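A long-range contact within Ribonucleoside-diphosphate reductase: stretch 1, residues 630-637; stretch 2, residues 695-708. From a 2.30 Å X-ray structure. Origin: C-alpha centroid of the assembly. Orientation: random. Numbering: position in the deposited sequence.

Stretch 1 630-637: AVRMLDNV
Stretch 2, residues 695-708: YAIQASCDLADERG

The contact between residues 630-637 and 695-708 of this ribonucleoside-diphosphate reductase is a helix-helix packing in which a small apolar knob-into-hole arrangement gives way, toward the C-terminal end of the second helix, to a compact network of charged and polar side chains. It illustrates a general principle: small residues let two helices approach, and long polar side chains bridge them where the axes diverge.

Both elements are regular α-helices with phi near -60° and psi near -40° through most of their length. All of stretch 1 is helical, and the second helix runs to R707. Their N-to-C directions make an angle of 55°, the signed crossing angle is -55°, and the axes come within 9.6 Å. The register is set by V631 opposite A699, with CA atoms 6.6 Å apart, and by R632 near L703, at 7.2 Å. Together the stretches bury 446 Å².

V631 is the knob. Its CA-to-CB bond points toward the second helix, chi1 is t (174°), and its side chain sits among A696, A699, S700 and L703. V631 CB lies 4.0 Å from A699 CB, while V631 CG2 is 4.4 Å from A696 CB. The methyl side chains of the two alanines leave room for the branched valine close to the helix backbone. On the next turn L703, in the mt rotamer, completes the hole: its CD1 is 3.8 Å from V631 CG1 and also 3.8 Å from D635 CB, so the leucine covers the aliphatic base of the aspartate.

R632 starts sideways but reaches across in an extended ttt conformation with chi4 near 89°. Its guanidinium meets the carboxylate of E706 in a two-pronged salt bridge: R632 NH1 donates to E706 OE1 at 2.9 Å and R632 NH2 to E706 OE2 at 2.8 Å, both nearly linear. E706 is extended too, with chi1 and chi2 t and chi3 -22°. Here the arginine is buried and the glutamate exposed, and L703 CD2 packs 3.6 Å from R632 NH1.

R707 reaches back in the opposite sense, from the second helix to the first, with chi1 m, chi2 and chi3 t and chi4 175°. R707 NH1 forms a salt bridge with D635 OD2 at 2.9 Å, and R707 NH2 donates to N636 OD1 at 2.7 Å; a weak bond joins R707 NH1 to the same N636 OD1 at 2.9 Å. D635 (chi1 t, chi2 51°) and N636 (chi1 m, chi2 17°) thus present their oxygens at the edge of this guanidinium. The two guanidinium groups overlap at a tilt, R707 NH2 lying over one face of the R632 guanidinium, with R632 NH2 3.6 Å from R707 NH2, a proximity of like charges accompanied by carboxylate partners for both.

The second helix ends at R707, and G708, the first residue beyond it, leaves the helical path with phi 91° and psi 148°. A CB there would jam against the carbonyl O of R707, so glycine suits the position.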

ATOM      1  N   ALA A 630     -51.871  24.303  -7.071  1.00 53.72           N
ATOM      2  CA  ALA A 630     -51.023  23.416  -6.283  1.00 50.23           C
ATOM      3  C   ALA A 630     -51.072  23.785  -4.806  1.00 51.17           C
ATOM      4  O   ALA A 630     -51.260  22.920  -3.943  1.00 48.85           O
ATOM      5  CB  ALA A 630     -49.588  23.474  -6.802  1.00 49.92           C
ATOM      6  N   VAL A 631     -50.902  25.072  -4.495  1.00 55.33           N
ATOM      7  CA  VAL A 631     -50.895  25.504  -3.101  1.00 54.78           C
ATOM      8  C   VAL A 631     -52.233  25.195  -2.444  1.00 55.62           C
ATOM      9  O   VAL A 631     -52.287  24.758  -1.289  1.00 53.02           O
ATOM     10  CB  VAL A 631     -50.546  27.002  -3.006  1.00 56.74           C
ATOM     11  CG1 VAL A 631     -50.684  27.501  -1.568  1.00 56.23           C
ATOM     12  CG2 VAL A 631     -49.132  27.252  -3.521  1.00 54.49           C
ATOM     13  N   ARG A 632     -53.337  25.416  -3.164  1.00 52.54           N
ATOM     14  CA  ARG A 632     -54.647  25.109  -2.602  1.00 52.25           C
ATOM     15  C   ARG A 632     -54.763  23.628  -2.269  1.00 51.85           C
ATOM     16  O   ARG A 632     -55.212  23.258  -1.179  1.00 50.74           O
ATOM     17  CB  ARG A 632     -55.752  25.525  -3.571  1.00 54.53           C
ATOM     18  CG  ARG A 632     -57.149  25.397  -2.980  1.00 55.52           C
ATOM     19  CD  ARG A 632     -58.232  25.732  -3.997  1.00 57.07           C
ATOM     20  NE  ARG A 632     -59.555  25.777  -3.381  1.00 55.48           N
ATOM     21  CZ  ARG A 632     -60.092  26.864  -2.837  1.00 58.94           C
ATOM     22  NH1 ARG A 632     -59.426  28.011  -2.827  1.00 57.44           N
ATOM     23  NH2 ARG A 632     -61.305  26.805  -2.297  1.00 58.67           N
ATOM     24  N   MET A 633     -54.359  22.762  -3.201  1.00 51.77           N
ATOM     25  CA  MET A 633     -54.395  21.327  -2.940  1.00 52.81           C
ATOM     26  C   MET A 633     -53.560  20.971  -1.716  1.00 51.20           C
ATOM     27  O   MET A 633     -53.969  20.138  -0.897  1.00 50.20           O
ATOM     28  CB  MET A 633     -53.900  20.562  -4.167  1.00 54.47           C
ATOM     29  CG  MET A 633     -54.786  20.749  -5.387  1.00 55.13           C
ATOM     30  SD  MET A 633     -54.067  20.081  -6.896  1.00 57.32           S
ATOM     31  CE  MET A 633     -54.001  18.332  -6.527  1.00 54.83           C
ATOM     32  N   LEU A 634     -52.389  21.596  -1.568  1.00 49.10           N
ATOM     33  CA  LEU A 634     -51.546  21.305  -0.412  1.00 48.48           C
ATOM     34  C   LEU A 634     -52.184  21.810   0.874  1.00 47.89           C
ATOM     35  O   LEU A 634     -52.089  21.157   1.919  1.00 46.86           O
ATOM     36  CB  LEU A 634     -50.157  21.915  -0.603  1.00 46.00           C
ATOM     37  CG  LEU A 634     -49.256  21.228  -1.633  1.00 49.34           C
ATOM     38  CD1 LEU A 634     -47.926  21.961  -1.769  1.00 47.68           C
ATOM     39  CD2 LEU A 634     -49.017  19.763  -1.276  1.00 47.24           C
ATOM     40  N   ASP A 635     -52.846  22.968   0.822  1.00 49.34           N
ATOM     41  CA  ASP A 635     -53.537  23.456   2.008  1.00 52.15           C
ATOM     42  C   ASP A 635     -54.684  22.528   2.385  1.00 53.79           C
ATOM     43  O   ASP A 635     -54.952  22.311   3.573  1.00 52.95           O
ATOM     44  CB  ASP A 635     -54.045  24.878   1.780  1.00 52.59           C
ATOM     45  CG  ASP A 635     -54.354  25.601   3.082  1.00 55.24           C
ATOM     46  OD1 ASP A 635     -53.486  25.606   3.980  1.00 54.99           O
ATOM     47  OD2 ASP A 635     -55.463  26.155   3.216  1.00 56.05           O
ATOM     48  N   ASN A 636     -55.365  21.958   1.385  1.00 51.88           N
ATOM     49  CA  ASN A 636     -56.416  20.985   1.661  1.00 51.74           C
ATOM     50  C   ASN A 636     -55.854  19.748   2.350  1.00 50.27           C
ATOM     51  O   ASN A 636     -56.502  19.170   3.232  1.00 49.35           O
ATOM     52  CB  ASN A 636     -57.121  20.589   0.365  1.00 51.97           C
ATOM     53  CG  ASN A 636     -58.049  21.669  -0.155  1.00 52.20           C
ATOM     54  OD1 ASN A 636     -57.966  22.829   0.248  1.00 52.29           O
ATOM     55  ND2 ASN A 636     -58.946  21.287  -1.054  1.00 53.51           N
ATOM     56  N   VAL A 637     -54.651  19.323   1.956  1.00 48.26           N
ATOM     57  CA  VAL A 637     -54.049  18.128   2.544  1.00 49.10           C
ATOM     58  C   VAL A 637     -54.043  18.223   4.064  1.00 47.66           C
ATOM     59  O   VAL A 637     -54.240  17.225   4.765  1.00 46.62           O
ATOM     60  CB  VAL A 637     -52.628  17.919   1.984  1.00 45.74           C
ATOM     61  CG1 VAL A 637     -51.821  16.981   2.879  1.00 47.11           C
ATOM     62  CG2 VAL A 637     -52.696  17.370   0.572  1.00 46.29           C
ATOM     63  N   TYR A 695     -45.436  33.455  -7.248  1.00 61.35           N
ATOM     64  CA  TYR A 695     -46.776  32.901  -7.410  1.00 60.36           C
ATOM     65  C   TYR A 695     -47.198  32.090  -6.192  1.00 58.46           C
ATOM     66  O   TYR A 695     -48.346  32.184  -5.744  1.00 58.65           O
ATOM     67  CB  TYR A 695     -46.824  32.049  -8.676  1.00 60.25           C
ATOM     68  CG  TYR A 695     -46.541  32.846  -9.925  1.00 61.99           C
ATOM     69  CD1 TYR A 695     -47.081  34.115 -10.087  1.00 64.18           C
ATOM     70  CD2 TYR A 695     -45.723  32.344 -10.930  1.00 61.98           C
ATOM     71  CE1 TYR A 695     -46.833  34.856 -11.207  1.00 65.27           C
ATOM     72  CE2 TYR A 695     -45.468  33.086 -12.062  1.00 64.24           C
ATOM     73  CZ  TYR A 695     -46.033  34.344 -12.179  1.00 65.58           C
ATOM     74  OH  TYR A 695     -45.796  35.096 -13.282  1.00 68.46           O
ATOM     75  N   ALA A 696     -46.287  31.288  -5.641  1.00 54.63           N
ATOM     76  CA  ALA A 696     -46.624  30.502  -4.460  1.00 57.47           C
ATOM     77  C   ALA A 696     -46.987  31.412  -3.292  1.00 55.91           C
ATOM     78  O   ALA A 696     -48.008  31.210  -2.623  1.00 55.11           O
ATOM     79  CB  ALA A 696     -45.458  29.582  -4.094  1.00 54.36           C
ATOM     80  N   ILE A 697     -46.169  32.435  -3.044  1.00 51.12           N
ATOM     81  CA  ILE A 697     -46.479  33.379  -1.976  1.00 52.71           C
ATOM     82  C   ILE A 697     -47.786  34.100  -2.276  1.00 54.49           C
ATOM     83  O   ILE A 697     -48.632  34.276  -1.391  1.00 53.04           O
ATOM     84  CB  ILE A 697     -45.306  34.359  -1.780  1.00 54.02           C
ATOM     85  CG1 ILE A 697     -44.085  33.605  -1.235  1.00 52.34           C
ATOM     86  CG2 ILE A 697     -45.705  35.500  -0.835  1.00 55.63           C
ATOM     87  CD1 ILE A 697     -42.831  34.445  -1.104  1.00 50.73           C
ATOM     88  N   GLN A 698     -47.977  34.521  -3.530  1.00 57.64           N
ATOM     89  CA  GLN A 698     -49.218  35.193  -3.900  1.00 59.61           C
ATOM     90  C   GLN A 698     -50.422  34.278  -3.706  1.00 59.73           C
ATOM     91  O   GLN A 698     -51.490  34.728  -3.271  1.00 58.36           O
ATOM     92  CB  GLN A 698     -49.140  35.675  -5.349  1.00 61.84           C
ATOM     93  CG  GLN A 698     -50.347  36.475  -5.794  1.00 63.61           C
ATOM     94  CD  GLN A 698     -50.252  36.927  -7.234  1.00 65.29           C
ATOM     95  OE1 GLN A 698     -49.856  36.159  -8.112  1.00 66.03           O
ATOM     96  NE2 GLN A 698     -50.607  38.180  -7.486  1.00 67.22           N
ATOM     97  N   ALA A 699     -50.268  32.989  -4.024  1.00 63.04           N
ATOM     98  CA  ALA A 699     -51.363  32.041  -3.837  1.00 62.72           C
ATOM     99  C   ALA A 699     -51.720  31.897  -2.363  1.00 62.97           C
ATOM    100  O   ALA A 699     -52.901  31.790  -2.009  1.00 64.95           O
ATOM    101  CB  ALA A 699     -50.991  30.681  -4.427  1.00 61.73           C
ATOM    102  N   SER A 700     -50.715  31.884  -1.487  1.00 56.34           N
ATOM    103  CA  SER A 700     -50.993  31.773  -0.061  1.00 56.11           C
ATOM    104  C   SER A 700     -51.785  32.974   0.442  1.00 56.27           C
ATOM    105  O   SER A 700     -52.614  32.833   1.348  1.00 55.70           O
ATOM    106  CB  SER A 700     -49.683  31.622   0.717  1.00 54.67           C
ATOM    107  OG  SER A 700     -49.893  30.963   1.954  1.00 53.00           O
ATOM    108  N   CYS A 701     -51.550  34.157  -0.134  1.00 57.74           N
ATOM    109  CA  CYS A 701     -52.346  35.328   0.225  1.00 61.39           C
ATOM    110  C   CYS A 701     -53.802  35.154  -0.191  1.00 62.90           C
ATOM    111  O   CYS A 701     -54.713  35.617   0.505  1.00 64.98           O
ATOM    112  CB  CYS A 701     -51.761  36.586  -0.420  1.00 62.38           C
ATOM    113  SG  CYS A 701     -50.089  37.025   0.102  1.00 63.53           S
ATOM    114  N   ASP A 702     -54.042  34.503  -1.332  1.00 64.79           N
ATOM    115  CA  ASP A 702     -55.412  34.307  -1.795  1.00 64.69           C
ATOM    116  C   ASP A 702     -56.176  33.364  -0.872  1.00 63.71           C
ATOM    117  O   ASP A 702     -57.357  33.589  -0.587  1.00 65.32           O
ATOM    118  CB  ASP A 702     -55.414  33.771  -3.227  1.00 66.40           C
ATOM    119  CG  ASP A 702     -54.752  34.720  -4.208  1.00 67.92           C
ATOM    120  OD1 ASP A 702     -54.558  35.904  -3.857  1.00 69.74           O
ATOM    121  OD2 ASP A 702     -54.430  34.282  -5.333  1.00 67.63           O
ATOM    122  N   LEU A 703     -55.519  32.302  -0.398  1.00 62.00           N
ATOM    123  CA  LEU A 703     -56.162  31.403   0.555  1.00 62.19           C
ATOM    124  C   LEU A 703     -56.431  32.106   1.881  1.00 61.35           C
ATOM    125  O   LEU A 703     -57.452  31.846   2.530  1.00 63.00           O
ATOM    126  CB  LEU A 703     -55.300  30.160   0.769  1.00 57.55           C
ATOM    127  CG  LEU A 703     -55.040  29.315  -0.480  1.00 57.63           C
ATOM    128  CD1 LEU A 703     -54.107  28.161  -0.149  1.00 56.23           C
ATOM    129  CD2 LEU A 703     -56.344  28.793  -1.082  1.00 57.71           C
ATOM    130  N   ALA A 704     -55.534  33.004   2.296  1.00 58.54           N
ATOM    131  CA  ALA A 704     -55.763  33.757   3.525  1.00 60.55           C
ATOM    132  C   ALA A 704     -57.006  34.630   3.411  1.00 64.59           C
ATOM    133  O   ALA A 704     -57.748  34.797   4.386  1.00 65.01           O
ATOM    134  CB  ALA A 704     -54.541  34.613   3.852  1.00 59.69           C
ATOM    135  N   ASP A 705     -57.246  35.198   2.226  1.00 67.59           N
ATOM    136  CA  ASP A 705     -58.445  36.005   2.028  1.00 69.84           C
ATOM    137  C   ASP A 705     -59.706  35.157   2.104  1.00 69.86           C
ATOM    138  O   ASP A 705     -60.754  35.643   2.544  1.00 70.92           O
ATOM    139  CB  ASP A 705     -58.377  36.727   0.681  1.00 71.75           C
ATOM    140  CG  ASP A 705     -57.210  37.692   0.590  1.00 73.17           C
ATOM    141  OD1 ASP A 705     -56.816  38.257   1.631  1.00 73.80           O
ATOM    142  OD2 ASP A 705     -56.690  37.892  -0.527  1.00 73.97           O
ATOM    143  N   GLU A 706     -59.624  33.892   1.692  1.00 69.51           N
ATOM    144  CA  GLU A 706     -60.785  33.012   1.625  1.00 68.62           C
ATOM    145  C   GLU A 706     -60.963  32.178   2.887  1.00 64.55           C
ATOM    146  O   GLU A 706     -62.096  31.917   3.300  1.00 65.80           O
ATOM    147  CB  GLU A 706     -60.660  32.087   0.409  1.00 69.44           C
ATOM    148  CG  GLU A 706     -61.818  31.117   0.227  1.00 71.62           C
ATOM    149  CD  GLU A 706     -61.577  30.130  -0.901  1.00 72.73           C
ATOM    150  OE1 GLU A 706     -60.748  30.427  -1.789  1.00 71.23           O
ATOM    151  OE2 GLU A 706     -62.208  29.053  -0.891  1.00 73.44           O
ATOM    152  N   ARG A 707     -59.865  31.748   3.508  1.00 64.02           N
ATOM    153  CA  ARG A 707     -59.922  30.860   4.658  1.00 61.83           C
ATOM    154  C   ARG A 707     -59.401  31.491   5.938  1.00 61.85           C
ATOM    155  O   ARG A 707     -59.606  30.921   7.015  1.00 61.23           O
ATOM    156  CB  ARG A 707     -59.125  29.578   4.367  1.00 58.88           C
ATOM    157  CG  ARG A 707     -59.666  28.790   3.182  1.00 58.85           C
ATOM    158  CD  ARG A 707     -58.728  27.683   2.725  1.00 58.20           C
ATOM    159  NE  ARG A 707     -59.384  26.814   1.755  1.00 59.30           N
ATOM    160  CZ  ARG A 707     -58.796  25.813   1.108  1.00 59.58           C
ATOM    161  NH1 ARG A 707     -57.515  25.535   1.314  1.00 57.00           N
ATOM    162  NH2 ARG A 707     -59.496  25.088   0.244  1.00 62.59           N
ATOM    163  N   GLY A 708     -58.751  32.642   5.855  1.00 63.17           N
ATOM    164  CA  GLY A 708     -58.106  33.238   7.013  1.00 63.45           C
ATOM    165  C   GLY A 708     -56.664  32.794   7.152  1.00 61.94           C
ATOM    166  O   GLY A 708     -56.281  31.684   6.783  1.00 61.41           O
TER